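Local atomic coordinates of integral membrane indolylacetylinositol arabinosyltransferase EmbC (Mycolicibacterium smegmatis, PDB entry 7BVE), a protein that is a membrane protein that probably transfers arabinose units to build the arabinan of the mycobacterial cell wall, and binds the drug ethambutol. Residues Arg949-Val954 with Leu969-Gln974; Asp959-Asp964 with Trp989-Asp994; Leu1019-Ser1024 with Arg1042-Tyr1047. All coordinates share one frame; numbering follows the deposited sequence.

Contact 1. Residues Arg949-Val954 with Leu969-Gln974; sequences RTLQEV and LAFPCQ
Strand 949-950 turns at T950, which holds the N-cap position, into the single helical turn 951-954, and the irregular loop 969-974 lies beside that turn with the CA atoms of Q952 and Q974 8.1 Å apart. Q952 leaves with CG anti to its backbone N (chi1 -176°) and bends at chi2, which carries OE1 over to the loop. OE1 of Q952 accepts a hydrogen bond of 2.7 Å from NE2 of Q974. The donor stands above the carbonyl plane and the N-H is bent away from the line, while the two amides are turned 56° against each other. OE1 of Q952 also rests 3.6 Å from CB of C973. CD2 of L951 reaches CE1 of F971 at 4.0 Å, the two side chains crossing at about a right angle; the same methyl touches NE2 of Q974. NE2 of Q952 has its own partner in the hydroxyl of S957, so both ends of this amide are engaged. C973 forms a disulfide with C730, which ties the loop to the chain leading to strand 736-738. The arrangement is a disulfide-anchored loop packed on a strand-to-helix turn at the strand 949-950 edge of the mixed sheet in the C-terminal domain.

Contact 2. Residues Asp959-Asp964 with Trp989-Asp994; sequences DPVMLD and WRILPD
CD1 of I991 lies at the apolar centre, 3.8 Å from CD2 of L963 and 4.0 Å from CG1 of V961. I991 and L963 run side by side in the same direction, both with CG or CG1 anti to the carbonyl carbon, whereas V961 crosses I991 obliquely. V961 CG1 also packs on CB of W989, so this face is carried by V961, L963, W989 and I991. The backbones run parallel, their axes 20° apart, with M962 opposite R990 as the well-formed pair. Two hydrogen bonds grip M962: its N gives to W989 O, and O of M962 accepts from I991 N at 3.2 Å in a nearly straight bond. M962 and R990 project to the other face, both with CG anti to the backbone N. At one end the indole NE1 of W989 has OD2 of D959 near its ring plane at 3.9 Å. At the other, the extended R990 brings NE to 3.8 Å from OD1 of D964, a long salt bridge with the carboxylate and guanidinium planes 66° apart, while CG of L992 lies over one face of the guanidinium. OD2 of D964 touches CD of P993 at 3.2 Å. Strand 961-963 is a weakly bonded edge strand of the mixed sheet; strand 989-992 bonds on to strand 1039-1045, and D994 caps helix 995-1001 through a weak bond to G997 N.

Contact 3. Residues Leu1019-Ser1024 with Arg1042-Tyr1047; sequences LLRPSS and RLTPWY
Strands 1020-1029 and 1039-1045 form a beta hairpin, whose antiparallel pairing joins R1021 with T1044 and S1023 with R1042 as hydrogen-bonded pairs. R1021 N gives to T1044 O at 2.8 Å, T1044 N returns a bond to R1021 O, and R1042 N gives to S1023 O; all three are nearly straight and lie in the carbonyl planes. The side chain of R1021 starts in the crowded position between backbone N and carbonyl carbon (chi1 58°), then runs extended to NE. Its CB lies over one face of the W1046 indole, near CZ2. CG of R1021 comes 3.2 Å from T1044 O. CD of R1021 sits over the six-membered ring of W1046, 4.0 Å from its centroid and 20° off the normal, a CH-pi contact. NE passes alongside CG2 of T1044. At the tip NH2 stays beside that methyl and NH1 approaches CZ3 of W1046, the guanidinium plane turned 49° from the indole. R1021 thus runs between threonine and tryptophan. P1022 and L1043 lie on the opposite face from R1021, CB of P1022 near CD2 of L1043; L1020 crosses L1043 at about a right angle, CD1 meeting CB, while CD2 of L1020 reaches CG of P1045. Beyond W1046, Y1047 meets the ring of F187 roughly perpendicularly. R1042 bends at chi3 and its NH2 gives a weak hydrogen bond of 3.2 Å to OG of S1023.

All three contacts belong to the C-terminal domain and reach one mixed sheet. Contact 1 sits at its 949-950 edge, contact 2 joins the opposite edge strand 961-963 to strand 989-992, and contact 3 pairs two inner strands. Along the chain the segments of contacts 1 and 2 alternate, both complete before contact 3 begins. The centres of contacts 1 and 2 lie about 10 Å apart, with F971 packing on I991 and V954 on W989. The centres of contacts 2 and 3 lie about 13 Å apart, and W989 packs on R1042. W989 and I991 thus connect loop, sheet edge and hairpin, while the side chain of D964 lies about 11 Å from bound ethambutol.

Contact 1. Residues Arg949-Val954 with Leu969-Gln974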
# COMPACT_ATOMS: atom_id res chain seq x y z
N ARG A 949 -22.74 -33.07 -20.29
CA ARG A 949 -21.58 -33.76 -20.85
C ARG A 949 -20.33 -33.08 -20.32
O ARG A 949 -20.40 -31.96 -19.81
CB ARG A 949 -21.57 -33.71 -22.38
CG ARG A 949 -22.74 -34.39 -23.05
CD ARG A 949 -22.66 -34.26 -24.55
NE ARG A 949 -21.56 -35.05 -25.11
CZ ARG A 949 -21.14 -34.96 -26.36
NH1 ARG A 949 -21.72 -34.12 -27.21
NH2 ARG A 949 -20.14 -35.72 -26.78
N THR A 950 -19.19 -33.74 -20.44
CA THR A 950 -17.98 -33.14 -19.92
C THR A 950 -17.44 -32.11 -20.90
O THR A 950 -17.81 -32.07 -22.07
CB THR A 950 -16.92 -34.20 -19.63
OG1 THR A 950 -16.59 -34.89 -20.83
CG2 THR A 950 -17.45 -35.19 -18.63
N LEU A 951 -16.55 -31.25 -20.40
CA LEU A 951 -15.97 -30.21 -21.24
C LEU A 951 -14.99 -30.77 -22.25
O LEU A 951 -14.76 -30.13 -23.28
CB LEU A 951 -15.31 -29.15 -20.35
CG LEU A 951 -14.73 -27.84 -20.88
CD1 LEU A 951 -14.95 -26.77 -19.86
CD2 LEU A 951 -13.25 -27.96 -21.14
N GLN A 952 -14.41 -31.94 -21.99
CA GLN A 952 -13.51 -32.56 -22.95
C GLN A 952 -14.26 -33.12 -24.15
O GLN A 952 -13.71 -33.19 -25.25
CB GLN A 952 -12.70 -33.64 -22.24
CG GLN A 952 -11.63 -34.36 -23.06
CD GLN A 952 -10.52 -33.45 -23.54
OE1 GLN A 952 -10.14 -32.50 -22.86
NE2 GLN A 952 -9.96 -33.77 -24.69
N GLU A 953 -15.53 -33.49 -23.98
CA GLU A 953 -16.33 -33.98 -25.09
C GLU A 953 -17.01 -32.87 -25.87
O GLU A 953 -17.33 -33.07 -27.04
CB GLU A 953 -17.39 -34.95 -24.58
CG GLU A 953 -16.81 -36.19 -23.97
CD GLU A 953 -17.88 -37.12 -23.45
OE1 GLU A 953 -19.06 -36.74 -23.48
OE2 GLU A 953 -17.53 -38.23 -23.00
N VAL A 954 -17.26 -31.72 -25.24
CA VAL A 954 -17.86 -30.58 -25.92
C VAL A 954 -16.78 -29.77 -26.60
O VAL A 954 -16.78 -29.61 -27.83
CB VAL A 954 -18.66 -29.73 -24.92
CG1 VAL A 954 -19.18 -28.49 -25.59
CG2 VAL A 954 -19.78 -30.54 -24.34
N LEU A 969 -2.59 -24.65 -17.08
CA LEU A 969 -2.01 -25.87 -16.55
C LEU A 969 -3.08 -26.79 -15.99
O LEU A 969 -2.80 -27.97 -15.75
CB LEU A 969 -0.97 -25.53 -15.48
CG LEU A 969 0.12 -26.54 -15.15
CD1 LEU A 969 1.09 -26.63 -16.31
CD2 LEU A 969 0.84 -26.16 -13.89
N ALA A 970 -4.29 -26.28 -15.76
CA ALA A 970 -5.44 -27.10 -15.43
C ALA A 970 -6.18 -27.60 -16.65
O ALA A 970 -6.93 -28.59 -16.55
CB ALA A 970 -6.42 -26.32 -14.55
N PHE A 971 -5.99 -26.97 -17.81
CA PHE A 971 -6.59 -27.37 -19.08
C PHE A 971 -5.47 -27.65 -20.08
O PHE A 971 -5.21 -26.83 -20.97
CB PHE A 971 -7.52 -26.29 -19.61
CG PHE A 971 -8.73 -26.07 -18.77
CD1 PHE A 971 -9.86 -26.83 -18.95
CD2 PHE A 971 -8.73 -25.11 -17.78
CE1 PHE A 971 -10.96 -26.64 -18.18
CE2 PHE A 971 -9.83 -24.92 -17.01
CZ PHE A 971 -10.95 -25.68 -17.21
N PRO A 972 -4.79 -28.79 -19.97
CA PRO A 972 -3.64 -29.03 -20.84
C PRO A 972 -3.94 -29.76 -22.14
O PRO A 972 -3.08 -29.78 -23.02
CB PRO A 972 -2.74 -29.89 -19.95
CG PRO A 972 -3.68 -30.70 -19.20
CD PRO A 972 -4.89 -29.85 -18.95
N CYS A 973 -5.15 -30.33 -22.27
CA CYS A 973 -5.53 -31.09 -23.49
C CYS A 973 -6.09 -30.15 -24.56
O CYS A 973 -6.07 -30.54 -25.75
CB CYS A 973 -6.57 -32.16 -23.15
SG CYS A 973 -5.84 -33.72 -22.60
N GLN A 974 -6.58 -28.98 -24.16
CA GLN A 974 -7.16 -28.01 -25.08
C GLN A 974 -6.08 -27.12 -25.67
O GLN A 974 -5.20 -26.64 -24.95
CB GLN A 974 -8.21 -27.15 -24.37
CG GLN A 974 -9.55 -27.83 -24.28
CD GLN A 974 -9.63 -28.85 -23.18
OE1 GLN A 974 -8.90 -28.79 -22.20
NE2 GLN A 974 -10.48 -29.84 -23.37

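Contact 2. Residues Asp959-Asp964 with Trp989-Asp994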
# COMPACT_ATOMS: atom_id res chain seq x y z
N ASP A 959 -10.35 -27.95 -31.64
CA ASP A 959 -10.81 -26.59 -31.88
C ASP A 959 -9.85 -25.58 -31.24
O ASP A 959 -9.29 -25.86 -30.18
CB ASP A 959 -12.21 -26.39 -31.32
CG ASP A 959 -13.25 -27.16 -32.07
OD1 ASP A 959 -13.06 -27.38 -33.29
OD2 ASP A 959 -14.26 -27.55 -31.46
N PRO A 960 -9.65 -24.42 -31.86
CA PRO A 960 -8.84 -23.39 -31.21
C PRO A 960 -9.60 -22.73 -30.07
O PRO A 960 -10.74 -22.30 -30.22
CB PRO A 960 -8.55 -22.40 -32.35
CG PRO A 960 -9.64 -22.62 -33.31
CD PRO A 960 -9.99 -24.06 -33.24
N VAL A 961 -8.95 -22.67 -28.91
CA VAL A 961 -9.53 -22.16 -27.68
C VAL A 961 -8.73 -20.94 -27.26
O VAL A 961 -7.51 -20.92 -27.37
CB VAL A 961 -9.52 -23.25 -26.58
CG1 VAL A 961 -10.12 -22.76 -25.29
CG2 VAL A 961 -10.24 -24.48 -27.05
N MET A 962 -9.42 -19.91 -26.80
CA MET A 962 -8.76 -18.78 -26.17
C MET A 962 -8.66 -19.04 -24.67
O MET A 962 -9.61 -18.85 -23.92
CB MET A 962 -9.49 -17.48 -26.45
CG MET A 962 -8.75 -16.34 -25.83
SD MET A 962 -9.41 -14.71 -26.07
CE MET A 962 -8.29 -13.86 -24.98
N LEU A 963 -7.49 -19.49 -24.24
CA LEU A 963 -7.22 -19.69 -22.83
C LEU A 963 -6.73 -18.39 -22.22
O LEU A 963 -6.04 -17.60 -22.87
CB LEU A 963 -6.17 -20.77 -22.64
CG LEU A 963 -6.53 -22.18 -23.08
CD1 LEU A 963 -5.31 -23.03 -23.12
CD2 LEU A 963 -7.51 -22.75 -22.11
N ASP A 964 -7.07 -18.16 -20.96
CA ASP A 964 -6.47 -17.04 -20.26
C ASP A 964 -5.12 -17.45 -19.70
O ASP A 964 -4.71 -18.61 -19.78
CB ASP A 964 -7.39 -16.54 -19.16
CG ASP A 964 -8.66 -15.92 -19.71
OD1 ASP A 964 -8.68 -15.53 -20.89
OD2 ASP A 964 -9.62 -15.77 -18.94
N TRP A 989 -13.87 -20.81 -28.60
CA TRP A 989 -14.27 -20.94 -27.21
C TRP A 989 -13.43 -19.98 -26.39
O TRP A 989 -12.47 -19.40 -26.88
CB TRP A 989 -14.08 -22.38 -26.71
CG TRP A 989 -14.92 -23.40 -27.40
CD1 TRP A 989 -14.56 -24.20 -28.44
CD2 TRP A 989 -16.27 -23.75 -27.09
NE1 TRP A 989 -15.60 -25.01 -28.81
CE2 TRP A 989 -16.66 -24.75 -27.99
CE3 TRP A 989 -17.19 -23.30 -26.14
CZ2 TRP A 989 -17.92 -25.31 -27.96
CZ3 TRP A 989 -18.43 -23.86 -26.11
CH2 TRP A 989 -18.79 -24.85 -27.02
N ARG A 990 -13.78 -19.82 -25.12
CA ARG A 990 -12.97 -19.05 -24.20
C ARG A 990 -13.17 -19.61 -22.79
O ARG A 990 -14.30 -19.88 -22.39
CB ARG A 990 -13.32 -17.57 -24.22
CG ARG A 990 -12.46 -16.76 -23.32
CD ARG A 990 -12.89 -15.34 -23.19
NE ARG A 990 -12.19 -14.72 -22.08
CZ ARG A 990 -12.44 -13.50 -21.62
NH1 ARG A 990 -13.40 -12.77 -22.18
NH2 ARG A 990 -11.76 -13.03 -20.60
N ILE A 991 -12.08 -19.78 -22.05
CA ILE A 991 -12.13 -20.27 -20.68
C ILE A 991 -11.59 -19.19 -19.76
O ILE A 991 -10.49 -18.67 -19.98
CB ILE A 991 -11.34 -21.59 -20.53
CG1 ILE A 991 -11.97 -22.67 -21.40
CG2 ILE A 991 -11.35 -22.06 -19.11
CD1 ILE A 991 -11.14 -23.87 -21.57
N LEU A 992 -12.35 -18.86 -18.72
CA LEU A 992 -12.04 -17.78 -17.81
C LEU A 992 -11.76 -18.34 -16.42
O LEU A 992 -12.10 -19.49 -16.12
CB LEU A 992 -13.20 -16.78 -17.72
CG LEU A 992 -13.59 -15.89 -18.88
CD1 LEU A 992 -14.52 -16.59 -19.85
CD2 LEU A 992 -14.23 -14.64 -18.37
N PRO A 993 -11.12 -17.55 -15.53
CA PRO A 993 -11.11 -17.90 -14.11
C PRO A 993 -12.41 -17.53 -13.42
O PRO A 993 -13.38 -17.15 -14.08
CB PRO A 993 -9.95 -17.08 -13.56
CG PRO A 993 -9.14 -16.73 -14.71
CD PRO A 993 -10.08 -16.57 -15.84
N ASP A 994 -12.46 -17.63 -12.10
CA ASP A 994 -13.62 -17.16 -11.36
C ASP A 994 -13.71 -15.64 -11.41
O ASP A 994 -12.82 -14.96 -11.92
CB ASP A 994 -13.59 -17.66 -9.92
CG ASP A 994 -12.33 -17.24 -9.18
OD1 ASP A 994 -11.37 -16.77 -9.82
OD2 ASP A 994 -12.33 -17.35 -7.93

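Contact 3. Residues Leu1019-Ser1024 with Arg1042-Tyr1047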
# COMPACT_ATOMS: atom_id res chain seq x y z
N LEU A 1019 -14.08 -8.65 -33.39
CA LEU A 1019 -14.37 -9.63 -34.43
C LEU A 1019 -15.49 -10.58 -34.05
O LEU A 1019 -16.25 -11.00 -34.92
CB LEU A 1019 -13.10 -10.41 -34.74
CG LEU A 1019 -13.13 -11.42 -35.88
CD1 LEU A 1019 -13.39 -10.72 -37.17
CD2 LEU A 1019 -11.85 -12.16 -35.93
N LEU A 1020 -15.61 -10.90 -32.77
CA LEU A 1020 -16.46 -11.98 -32.27
C LEU A 1020 -17.39 -11.44 -31.20
O LEU A 1020 -17.09 -10.46 -30.52
CB LEU A 1020 -15.61 -13.10 -31.68
CG LEU A 1020 -14.60 -13.79 -32.60
CD1 LEU A 1020 -13.70 -14.65 -31.79
CD2 LEU A 1020 -15.31 -14.62 -33.63
N ARG A 1021 -18.53 -12.11 -31.03
CA ARG A 1021 -19.44 -11.82 -29.92
C ARG A 1021 -19.50 -13.01 -28.97
O ARG A 1021 -19.48 -14.17 -29.42
CB ARG A 1021 -20.84 -11.46 -30.44
CG ARG A 1021 -21.48 -12.51 -31.29
CD ARG A 1021 -22.85 -12.11 -31.76
NE ARG A 1021 -23.42 -13.19 -32.55
CZ ARG A 1021 -24.64 -13.17 -33.06
NH1 ARG A 1021 -25.43 -12.12 -32.87
NH2 ARG A 1021 -25.08 -14.21 -33.77
N PRO A 1022 -19.53 -12.79 -27.66
CA PRO A 1022 -19.50 -13.91 -26.71
C PRO A 1022 -20.90 -14.38 -26.33
O PRO A 1022 -21.91 -13.71 -26.57
CB PRO A 1022 -18.78 -13.31 -25.51
CG PRO A 1022 -19.15 -11.89 -25.55
CD PRO A 1022 -19.25 -11.51 -26.99
N SER A 1023 -20.93 -15.55 -25.70
CA SER A 1023 -22.17 -16.19 -25.26
C SER A 1023 -21.87 -17.21 -24.17
O SER A 1023 -21.11 -18.15 -24.40
CB SER A 1023 -22.85 -16.87 -26.45
OG SER A 1023 -24.00 -17.58 -26.05
N SER A 1024 -22.46 -17.05 -22.99
CA SER A 1024 -22.17 -17.93 -21.86
C SER A 1024 -22.81 -19.30 -22.02
O SER A 1024 -23.86 -19.45 -22.66
CB SER A 1024 -22.66 -17.31 -20.55
OG SER A 1024 -21.87 -16.19 -20.20
N ARG A 1042 -18.95 -19.27 -25.68
CA ARG A 1042 -18.89 -19.48 -27.13
C ARG A 1042 -18.51 -18.17 -27.78
O ARG A 1042 -18.92 -17.11 -27.31
CB ARG A 1042 -20.23 -19.96 -27.69
CG ARG A 1042 -20.58 -21.37 -27.39
CD ARG A 1042 -21.95 -21.75 -27.91
NE ARG A 1042 -22.99 -21.08 -27.16
CZ ARG A 1042 -24.28 -21.12 -27.47
NH1 ARG A 1042 -24.69 -21.81 -28.52
NH2 ARG A 1042 -25.16 -20.46 -26.72
N LEU A 1043 -17.74 -18.24 -28.85
CA LEU A 1043 -17.39 -17.05 -29.61
C LEU A 1043 -17.96 -17.18 -31.01
O LEU A 1043 -17.61 -18.10 -31.75
CB LEU A 1043 -15.87 -16.86 -29.63
CG LEU A 1043 -15.23 -16.60 -28.27
CD1 LEU A 1043 -13.74 -16.47 -28.42
CD2 LEU A 1043 -15.78 -15.38 -27.61
N THR A 1044 -18.84 -16.26 -31.38
CA THR A 1044 -19.58 -16.31 -32.62
C THR A 1044 -19.20 -15.12 -33.49
O THR A 1044 -19.14 -13.99 -32.99
CB THR A 1044 -21.09 -16.28 -32.35
OG1 THR A 1044 -21.43 -17.32 -31.42
CG2 THR A 1044 -21.88 -16.49 -33.62
N PRO A 1045 -18.91 -15.31 -34.78
CA PRO A 1045 -18.57 -14.18 -35.63
C PRO A 1045 -19.78 -13.32 -35.94
O PRO A 1045 -20.91 -13.81 -35.97
CB PRO A 1045 -18.03 -14.84 -36.90
CG PRO A 1045 -17.67 -16.21 -36.50
CD PRO A 1045 -18.67 -16.59 -35.46
N TRP A 1046 -19.54 -12.03 -36.17
CA TRP A 1046 -20.61 -11.17 -36.63
C TRP A 1046 -20.98 -11.48 -38.07
O TRP A 1046 -22.17 -11.51 -38.42
CB TRP A 1046 -20.23 -9.69 -36.52
CG TRP A 1046 -20.06 -9.16 -35.16
CD1 TRP A 1046 -18.89 -8.84 -34.56
CD2 TRP A 1046 -21.08 -8.89 -34.22
NE1 TRP A 1046 -19.12 -8.37 -33.30
CE2 TRP A 1046 -20.46 -8.39 -33.06
CE3 TRP A 1046 -22.47 -9.01 -34.23
CZ2 TRP A 1046 -21.18 -8.02 -31.93
CZ3 TRP A 1046 -23.18 -8.65 -33.11
CH2 TRP A 1046 -22.53 -8.15 -31.98
N TYR A 1047 -19.99 -11.70 -38.94
CA TYR A 1047 -20.30 -12.11 -40.30
C TYR A 1047 -19.95 -13.58 -40.46
O TYR A 1047 -18.76 -13.93 -40.53
CB TYR A 1047 -19.54 -11.27 -41.34
CG TYR A 1047 -19.98 -9.83 -41.50
CD1 TYR A 1047 -21.04 -9.30 -40.79
CD2 TYR A 1047 -19.38 -9.03 -42.44
CE1 TYR A 1047 -21.44 -7.98 -40.97
CE2 TYR A 1047 -19.78 -7.73 -42.63
CZ TYR A 1047 -20.80 -7.21 -41.90
OH TYR A 1047 -21.16 -5.91 -42.12